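Local coordinates for outer envelope protein 64, mitochondrial (Arabidopsis thaliana, PDB 6HPG) that probably acts as a chaperone receptor at the mitochondrial outer membrane, where its TPR domain, the part described here, takes part in Hsp90-dependent protein targeting, at residues F56-E60 and A83-R89; Y90-A94 and L117-I121; M9-N14 and F28-A32. The contacts are given in a common frame with arbitrary orientation. Numbering follows the deposited sequence.

Contact 1 of 3, residues F56-E60 and A83-R89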
loop_
_atom_site.group_PDB
_atom_site.type_symbol
_atom_site.label_atom_id
_atom_site.label_comp_id
_atom_site.label_asym_id
_atom_site.label_seq_id
_atom_site.Cartn_x
_atom_site.Cartn_y
_atom_site.Cartn_z
ATOM N N PHE A 56 1.187 -9.551 5.960
ATOM C CA PHE A 56 2.306 -8.928 5.205
ATOM C C PHE A 56 2.544 -9.499 3.820
ATOM O O PHE A 56 2.871 -8.724 2.892
ATOM C CB PHE A 56 3.583 -9.004 6.036
ATOM C CG PHE A 56 3.454 -8.289 7.347
ATOM C CD1 PHE A 56 3.232 -6.918 7.373
ATOM C CD2 PHE A 56 3.451 -8.986 8.547
ATOM C CE1 PHE A 56 3.074 -6.225 8.580
ATOM C CE2 PHE A 56 3.270 -8.296 9.760
ATOM C CZ PHE A 56 3.092 -6.920 9.769
ATOM N N GLN A 57 2.350 -10.816 3.631
ATOM C CA GLN A 57 2.572 -11.396 2.271
ATOM C C GLN A 57 1.539 -10.911 1.280
ATOM O O GLN A 57 1.835 -10.650 0.098
ATOM C CB GLN A 57 2.558 -12.928 2.294
ATOM C CG GLN A 57 3.947 -13.548 2.408
ATOM C CD GLN A 57 3.920 -15.053 2.613
ATOM O OE1 GLN A 57 2.886 -15.707 2.430
ATOM N NE2 GLN A 57 5.068 -15.613 3.003
ATOM N N GLN A 58 0.304 -10.838 1.767
ATOM C CA GLN A 58 -0.806 -10.366 0.952
ATOM C C GLN A 58 -0.635 -8.883 0.672
ATOM O O GLN A 58 -1.003 -8.421 -0.397
ATOM C CB GLN A 58 -2.166 -10.654 1.633
ATOM C CG GLN A 58 -2.420 -12.148 1.813
ATOM C CD GLN A 58 -3.727 -12.400 2.537
ATOM O OE1 GLN A 58 -3.765 -12.577 3.766
ATOM N NE2 GLN A 58 -4.804 -12.346 1.796
ATOM N N ALA A 59 -0.110 -8.138 1.646
ATOM C CA ALA A 59 0.157 -6.705 1.411
ATOM C C ALA A 59 1.197 -6.524 0.291
ATOM O O ALA A 59 1.009 -5.701 -0.604
ATOM C CB ALA A 59 0.623 -6.021 2.697
ATOM N N GLU A 60 2.274 -7.324 0.366
ATOM C CA GLU A 60 3.344 -7.325 -0.634
ATOM C C GLU A 60 2.826 -7.631 -2.016
ATOM O O GLU A 60 3.122 -6.888 -2.951
ATOM C CB GLU A 60 4.460 -8.318 -0.277
ATOM C CG GLU A 60 5.377 -7.782 0.811
ATOM C CD GLU A 60 6.312 -8.823 1.436
ATOM O OE1 GLU A 60 6.240 -10.041 1.097
ATOM O OE2 GLU A 60 7.114 -8.404 2.304
ATOM N N ALA A 83 6.202 -3.923 4.797
ATOM C CA ALA A 83 5.867 -5.339 4.991
ATOM C C ALA A 83 7.166 -6.125 5.009
ATOM O O ALA A 83 7.332 -7.069 5.787
ATOM C CB ALA A 83 4.930 -5.870 3.890
ATOM N N ARG A 84 8.084 -5.740 4.129
ATOM C CA ARG A 84 9.387 -6.334 4.110
ATOM C C ARG A 84 10.165 -6.089 5.403
ATOM O O ARG A 84 10.704 -7.025 5.960
ATOM C CB ARG A 84 10.166 -5.846 2.911
ATOM C CG ARG A 84 9.700 -6.534 1.664
ATOM C CD ARG A 84 10.247 -5.804 0.464
ATOM N NE ARG A 84 9.934 -6.542 -0.743
ATOM C CZ ARG A 84 10.384 -6.209 -1.952
ATOM N NH1 ARG A 84 11.161 -5.123 -2.147
ATOM N NH2 ARG A 84 10.048 -6.972 -2.977
ATOM N N GLU A 85 10.203 -4.858 5.884
ATOM C CA GLU A 85 10.904 -4.575 7.140
ATOM C C GLU A 85 10.294 -5.369 8.317
ATOM O O GLU A 85 11.020 -5.796 9.228
ATOM C CB GLU A 85 10.884 -3.099 7.427
ATOM C CG GLU A 85 11.570 -2.740 8.711
ATOM C CD GLU A 85 11.599 -1.262 8.943
ATOM O OE1 GLU A 85 12.319 -0.837 9.877
ATOM O OE2 GLU A 85 10.915 -0.511 8.204
ATOM N N SER A 86 8.972 -5.557 8.269
ATOM C CA SER A 86 8.245 -6.387 9.231
ATOM C C SER A 86 8.640 -7.846 9.114
ATOM O O SER A 86 8.720 -8.539 10.130
ATOM C CB SER A 86 6.740 -6.270 9.036
ATOM O OG SER A 86 6.285 -4.994 9.429
ATOM N N LEU A 87 8.860 -8.316 7.882
ATOM C CA LEU A 87 9.343 -9.675 7.658
ATOM C C LEU A 87 10.872 -9.781 7.717
ATOM O O LEU A 87 11.443 -10.721 7.171
ATOM C CB LEU A 87 8.812 -10.211 6.323
ATOM C CG LEU A 87 7.311 -10.462 6.268
ATOM C CD1 LEU A 87 6.932 -10.827 4.845
ATOM C CD2 LEU A 87 6.882 -11.548 7.253
ATOM N N VAL A 88 11.517 -8.802 8.368
ATOM C CA VAL A 88 12.966 -8.741 8.604
ATOM C C VAL A 88 13.796 -8.884 7.294
ATOM O O VAL A 88 14.940 -9.326 7.323
ATOM C CB VAL A 88 13.349 -9.708 9.792
ATOM C CG1 VAL A 88 14.855 -9.784 10.080
ATOM C CG2 VAL A 88 12.630 -9.271 11.072
ATOM N N ARG A 89 13.228 -8.478 6.151
ATOM C CA ARG A 89 13.946 -8.502 4.875
ATOM C C ARG A 89 14.417 -7.086 4.569
ATOM O O ARG A 89 13.856 -6.385 3.700
ATOM C CB ARG A 89 13.085 -9.131 3.781
ATOM C CG ARG A 89 13.205 -10.648 3.812
ATOM C CD ARG A 89 11.961 -11.387 3.383
ATOM N NE ARG A 89 11.610 -11.103 1.992
ATOM C CZ ARG A 89 10.549 -10.398 1.569
ATOM N NH1 ARG A 89 10.373 -10.237 0.254
ATOM N NH2 ARG A 89 9.657 -9.858 2.423
#
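The carboxylate of Glu60 meets the guanidinium of Arg89 in a salt bridge: NH2 of Arg89 donates to OE2 of Glu60 over 2.9 Å with an N-H...O angle of 152°, and the oxygen lies near the guanidinium plane. Arg89 has a second acidic partner, since its NH1 pairs with Glu92 in the helix that follows. The charged end of Arg84 is too far for a salt bridge to Glu60 (OE2 of Glu60 to NE of Arg84, 4.6 Å); its own salt bridge runs to Asp96. OE2 of Glu60 is also in van der Waals contact with CG of Arg84 (3.3 Å) and CD1 of Leu87 (3.5 Å).

Arg89 lies just after the Schellman motif that ends helix 74-86. Arg89 N bonds to Arg84 O at 2.9 Å, Val88 N bonds weakly to Glu85 O at 3.2 Å, and Val88, at phi 54°, is the C-prime residue. Arg89 then takes the N-cap position of the next helix. This is the turn between helices A and B of TPR 3, and it packs against the start of helix B of TPR 2, an inter-repeat contact of the TPR superhelix.

Further out, CB of Ser86 sits over the Phe56 ring, 3.8 Å from its centroid and 13° off the normal, a CH-pi contact. Ala83 enters between the helices, its CB 4.0 Å from Phe56 CD1 and 4.5 Å from Ala59 CB; its CA is 5.1 Å from that of Phe56. Leu87 CD1 reaches Phe56 CB at 4.0 Å.

Contact 2 of 3, residues Y90-A94 and L117-I121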
loop_
_atom_site.group_PDB
_atom_site.type_symbol
_atom_site.label_atom_id
_atom_site.label_comp_id
_atom_site.label_asym_id
_atom_site.label_seq_id
_atom_site.Cartn_x
_atom_site.Cartn_y
_atom_site.Cartn_z
ATOM N N TYR A 90 15.436 -6.676 5.326
ATOM C CA TYR A 90 15.854 -5.282 5.403
ATOM C C TYR A 90 16.451 -4.747 4.094
ATOM O O TYR A 90 16.280 -3.578 3.793
ATOM C CB TYR A 90 16.860 -5.040 6.524
ATOM C CG TYR A 90 16.409 -5.427 7.920
ATOM C CD1 TYR A 90 15.268 -4.877 8.477
ATOM C CD2 TYR A 90 17.149 -6.346 8.693
ATOM C CE1 TYR A 90 14.857 -5.235 9.747
ATOM C CE2 TYR A 90 16.747 -6.691 9.963
ATOM C CZ TYR A 90 15.599 -6.130 10.481
ATOM O OH TYR A 90 15.171 -6.467 11.724
ATOM N N LYS A 91 17.141 -5.597 3.342
ATOM C CA LYS A 91 17.792 -5.200 2.080
ATOM C C LYS A 91 16.704 -4.842 1.079
ATOM O O LYS A 91 16.739 -3.774 0.469
ATOM C CB LYS A 91 18.730 -6.327 1.537
ATOM C CG LYS A 91 18.803 -6.549 0.008
ATOM C CD LYS A 91 20.022 -5.904 -0.658
ATOM C CE LYS A 91 19.829 -5.631 -2.153
ATOM N NZ LYS A 91 19.158 -4.330 -2.466
ATOM N N GLU A 92 15.730 -5.740 0.944
ATOM C CA GLU A 92 14.572 -5.512 0.072
ATOM C C GLU A 92 13.690 -4.311 0.490
ATOM O O GLU A 92 13.190 -3.571 -0.357
ATOM C CB GLU A 92 13.747 -6.790 -0.010
ATOM C CG GLU A 92 14.458 -7.901 -0.748
ATOM C CD GLU A 92 13.848 -9.251 -0.450
ATOM O OE1 GLU A 92 12.702 -9.474 -0.879
ATOM O OE2 GLU A 92 14.515 -10.076 0.214
ATOM N N ALA A 93 13.527 -4.114 1.796
ATOM C CA ALA A 93 12.823 -2.927 2.287
ATOM C C ALA A 93 13.554 -1.669 1.807
ATOM O O ALA A 93 12.928 -0.794 1.215
ATOM C CB ALA A 93 12.697 -2.915 3.812
ATOM N N ALA A 94 14.864 -1.600 2.044
ATOM C CA ALA A 94 15.625 -0.395 1.690
ATOM C C ALA A 94 15.486 -0.089 0.214
ATOM O O ALA A 94 15.338 1.044 -0.163
ATOM C CB ALA A 94 17.093 -0.518 2.077
ATOM N N LEU A 117 16.612 1.663 9.089
ATOM C CA LEU A 117 17.171 0.481 8.407
ATOM C C LEU A 117 18.713 0.466 8.330
ATOM O O LEU A 117 19.310 -0.612 8.272
ATOM C CB LEU A 117 16.607 0.359 6.995
ATOM C CG LEU A 117 15.162 -0.087 6.907
ATOM C CD1 LEU A 117 14.706 0.041 5.462
ATOM C CD2 LEU A 117 15.027 -1.511 7.426
ATOM N N ARG A 118 19.340 1.648 8.291
ATOM C CA ARG A 118 20.823 1.788 8.253
ATOM C C ARG A 118 21.568 0.865 9.240
ATOM O O ARG A 118 22.468 0.126 8.841
ATOM C CB ARG A 118 21.235 3.245 8.508
ATOM C CG ARG A 118 21.818 3.956 7.317
ATOM C CD ARG A 118 22.554 5.215 7.752
ATOM N NE ARG A 118 23.911 5.263 7.195
ATOM C CZ ARG A 118 24.955 4.538 7.617
ATOM N NH1 ARG A 118 24.842 3.684 8.635
ATOM N NH2 ARG A 118 26.140 4.672 7.018
ATOM N N LYS A 119 21.139 0.892 10.504
ATOM C CA LYS A 119 21.682 0.030 11.578
ATOM C C LYS A 119 21.306 -1.476 11.528
ATOM O O LYS A 119 21.626 -2.212 12.465
ATOM C CB LYS A 119 21.326 0.628 12.958
ATOM C CG LYS A 119 22.178 1.851 13.311
ATOM C CD LYS A 119 21.461 2.842 14.217
ATOM C CE LYS A 119 20.553 3.772 13.426
ATOM N NZ LYS A 119 19.640 4.522 14.323
ATOM N N HIS A 120 20.608 -1.919 10.472
ATOM C CA HIS A 120 20.425 -3.348 10.159
ATOM C C HIS A 120 20.990 -3.774 8.804
ATOM O O HIS A 120 20.990 -4.974 8.512
ATOM C CB HIS A 120 18.945 -3.712 10.129
ATOM C CG HIS A 120 18.196 -3.377 11.376
ATOM N ND1 HIS A 120 18.300 -4.124 12.526
ATOM C CD2 HIS A 120 17.278 -2.415 11.631
ATOM C CE1 HIS A 120 17.501 -3.616 13.448
ATOM N NE2 HIS A 120 16.867 -2.581 12.928
ATOM N N ILE A 121 21.397 -2.810 7.962
ATOM C CA ILE A 121 21.975 -3.082 6.634
ATOM C C ILE A 121 23.377 -2.481 6.511
ATOM O O ILE A 121 23.925 -2.421 5.405
ATOM C CB ILE A 121 21.088 -2.567 5.459
ATOM C CG1 ILE A 121 21.027 -1.022 5.400
ATOM C CG2 ILE A 121 19.697 -3.184 5.526
ATOM C CD1 ILE A 121 20.389 -0.470 4.135
ATOM O OXT ILE A 121 23.990 -2.041 7.490
#
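Residues 90-94 form the first turn of helix 90-103, with Ala94 N bonded to Tyr90 O at 3.0 Å, whereas 117-121 leaves helix 108-118 and winds into a type I beta turn from Arg118 to Ile121. His120 N reaches back to Leu117 O, the residue before the turn, at 2.9 Å; the turn itself is closed by Ile121 N to Arg118 O at 3.2 Å. The first segment opens helix B of TPR 3; the second ends the helix packed after it, in the position of the C-terminal capping helix familiar from TPR domains. The closest CA atoms, those of Lys91 and Ile121, are 6.5 Å apart, a spacing bridged by side chains.

Tyr90 dominates the interface. Its ring and that of His120 form an offset stack, with centroids 4.4 Å apart and planes inclined by 14°. CB of His120 also lies over the Tyr90 face, 3.7 Å from the centroid and 20° off the normal, so the histidine covers the tyrosine with both ring and methylene. Leu117 approaches the same ring obliquely, its CD2 3.5 Å from Tyr90 CD1.

CD1 of Leu117 packs against both alanines, 3.9 Å from CB of Ala93 and 4.2 Å from CB of Ala94. Beyond the segments, Leu117 also touches Glu85 and Phe97, which places it where helices 74-86, 90-103 and 108-118 meet. The C-terminal residue, Ile121, completes the apolar patch, its CG2 3.5 Å from Tyr90 CB and its CD1 3.9 Å from Ala94 CB.

Contact 3 of 3, residues M9-N14 and F28-A32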
loop_
_atom_site.group_PDB
_atom_site.type_symbol
_atom_site.label_atom_id
_atom_site.label_comp_id
_atom_site.label_asym_id
_atom_site.label_seq_id
_atom_site.Cartn_x
_atom_site.Cartn_y
_atom_site.Cartn_z
ATOM N N MET A 9 -17.332 1.060 -4.161
ATOM C CA MET A 9 -16.753 0.070 -3.269
ATOM C C MET A 9 -15.413 0.594 -2.684
ATOM O O MET A 9 -15.156 0.450 -1.475
ATOM C CB MET A 9 -16.529 -1.213 -4.035
ATOM C CG MET A 9 -17.824 -1.856 -4.550
ATOM S SD MET A 9 -18.788 -2.402 -3.151
ATOM C CE MET A 9 -19.975 -1.132 -2.890
ATOM N N LYS A 10 -14.585 1.221 -3.525
ATOM C CA LYS A 10 -13.386 1.815 -3.008
ATOM C C LYS A 10 -13.690 2.794 -1.904
ATOM O O LYS A 10 -13.098 2.703 -0.808
ATOM C CB LYS A 10 -12.532 2.458 -4.103
ATOM C CG LYS A 10 -11.196 2.975 -3.553
ATOM C CD LYS A 10 -10.688 4.194 -4.271
ATOM C CE LYS A 10 -11.521 5.414 -3.921
ATOM N NZ LYS A 10 -10.853 6.636 -4.475
ATOM N N GLU A 11 -14.644 3.687 -2.145
ATOM C CA GLU A 11 -14.978 4.703 -1.142
ATOM C C GLU A 11 -15.501 4.080 0.172
ATOM O O GLU A 11 -15.180 4.570 1.240
ATOM C CB GLU A 11 -15.932 5.751 -1.721
ATOM C CG GLU A 11 -15.267 6.517 -2.884
ATOM C CD GLU A 11 -16.209 7.388 -3.708
ATOM O OE1 GLU A 11 -17.430 7.400 -3.450
ATOM O OE2 GLU A 11 -15.704 8.084 -4.620
ATOM N N LYS A 12 -16.223 2.966 0.082
ATOM C CA LYS A 12 -16.760 2.249 1.263
ATOM C C LYS A 12 -15.607 1.604 2.020
ATOM O O LYS A 12 -15.544 1.614 3.262
ATOM C CB LYS A 12 -17.775 1.170 0.823
ATOM C CG LYS A 12 -19.258 1.461 1.063
ATOM C CD LYS A 12 -19.874 2.555 0.222
ATOM C CE LYS A 12 -21.382 2.367 0.082
ATOM N NZ LYS A 12 -21.811 1.216 -0.793
ATOM N N GLY A 13 -14.667 1.073 1.269
ATOM C CA GLY A 13 -13.410 0.582 1.847
ATOM C C GLY A 13 -12.679 1.660 2.642
ATOM O O GLY A 13 -12.173 1.383 3.730
ATOM N N ASN A 14 -12.601 2.865 2.067
ATOM C CA ASN A 14 -11.861 3.977 2.678
ATOM C C ASN A 14 -12.564 4.369 3.978
ATOM O O ASN A 14 -11.906 4.626 4.960
ATOM C CB ASN A 14 -11.714 5.173 1.731
ATOM C CG ASN A 14 -10.701 4.926 0.585
ATOM O OD1 ASN A 14 -10.049 3.878 0.478
ATOM N ND2 ASN A 14 -10.583 5.894 -0.266
ATOM N N PHE A 28 -14.398 -4.652 0.955
ATOM C CA PHE A 28 -14.829 -3.617 0.010
ATOM C C PHE A 28 -13.825 -3.455 -1.130
ATOM O O PHE A 28 -14.228 -3.358 -2.289
ATOM C CB PHE A 28 -15.100 -2.244 0.702
ATOM C CG PHE A 28 -16.454 -2.144 1.370
ATOM C CD1 PHE A 28 -17.616 -2.426 0.669
ATOM C CD2 PHE A 28 -16.572 -1.740 2.698
ATOM C CE1 PHE A 28 -18.856 -2.357 1.278
ATOM C CE2 PHE A 28 -17.813 -1.688 3.316
ATOM C CZ PHE A 28 -18.957 -2.001 2.595
ATOM N N TYR A 29 -12.537 -3.522 -0.805
ATOM C CA TYR A 29 -11.481 -3.305 -1.759
ATOM C C TYR A 29 -11.379 -4.491 -2.671
ATOM O O TYR A 29 -11.117 -4.330 -3.875
ATOM C CB TYR A 29 -10.158 -3.006 -1.065
ATOM C CG TYR A 29 -10.062 -1.682 -0.277
ATOM C CD1 TYR A 29 -10.569 -0.482 -0.775
ATOM C CD2 TYR A 29 -9.390 -1.630 0.928
ATOM C CE1 TYR A 29 -10.411 0.716 -0.077
ATOM C CE2 TYR A 29 -9.234 -0.456 1.602
ATOM C CZ TYR A 29 -9.762 0.715 1.112
ATOM O OH TYR A 29 -9.573 1.896 1.832
ATOM N N THR A 30 -11.663 -5.679 -2.138
ATOM C CA THR A 30 -11.711 -6.910 -2.975
ATOM C C THR A 30 -12.783 -6.830 -4.059
ATOM O O THR A 30 -12.568 -7.152 -5.275
ATOM C CB THR A 30 -11.837 -8.129 -2.055
ATOM O OG1 THR A 30 -10.644 -8.166 -1.273
ATOM C CG2 THR A 30 -12.011 -9.487 -2.808
ATOM N N GLU A 31 -13.915 -6.328 -3.647
ATOM C CA GLU A 31 -15.019 -6.124 -4.570
ATOM C C GLU A 31 -14.742 -5.016 -5.601
ATOM O O GLU A 31 -15.149 -5.170 -6.777
ATOM C CB GLU A 31 -16.296 -5.830 -3.801
ATOM C CG GLU A 31 -17.538 -5.636 -4.647
ATOM C CD GLU A 31 -18.046 -6.917 -5.305
ATOM O OE1 GLU A 31 -19.104 -6.871 -5.980
ATOM O OE2 GLU A 31 -17.428 -7.957 -5.113
ATOM N N ALA A 32 -14.143 -3.906 -5.130
ATOM C CA ALA A 32 -13.653 -2.833 -5.969
ATOM C C ALA A 32 -12.800 -3.388 -7.072
ATOM O O ALA A 32 -12.992 -3.076 -8.252
ATOM C CB ALA A 32 -12.849 -1.835 -5.140
#
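Met9 rests its CB 3.9 Å from Ala32 CB and brings SD to the edge of the Phe28 ring, 5.3 Å from the centroid and 77° off the normal, a Met-aromatic contact. Lys10 points its CB away, but its backbone O lies 3.4 Å from Tyr29 CE1; its amine pairs with Glu7 and hydrogen-bonds the backbone of the bound Hsp90 peptide. Lys12 CB sits over the Phe28 face, 3.4 Å from the centroid and 5° off the normal.

The segments belong to helices A and B of TPR 1, an antiparallel hairpin lining the peptide-binding groove; the local axes of 9-14 and 28-32 approach to 7.7 Å at 163°. Gly13 marks the close approach, its CA 4.8 Å from that of Phe28 and 3.9 Å from the Tyr29 ring centroid; an ideal CB here would fall 2.3 Å from Tyr29 CE1, a clash.

Asn14 OD1 accepts a very short hydrogen bond from Tyr29 OH (2.4 Å), while ND2 of Asn14 hydrogen-bonds the peptide backbone.

How the contacts relate
From the N terminus, contact 3 comes first, closing the hairpin of helices 2-18 and 22-35 within TPR 1 over 13 intervening residues, beside the bound peptide. Contact 1 then joins helix 56-69 of TPR 2 to the end of helix 74-86 in TPR 3, and contact 2 joins helix 90-103 to the C-terminal end of the chain; each spans 22 residues. The three are in series, with neither nesting nor crossing, but 83-89 runs straight into 90-94, so contact 2 opens where contact 1 closes. These two touch directly: Arg84 NH1 lies 3.1 Å from Glu92 O, a probable hydrogen bond. Contact 3 lies across the chain's centre from both, about 23 Å from contact 1 and 33 Å from contact 2, centre to centre.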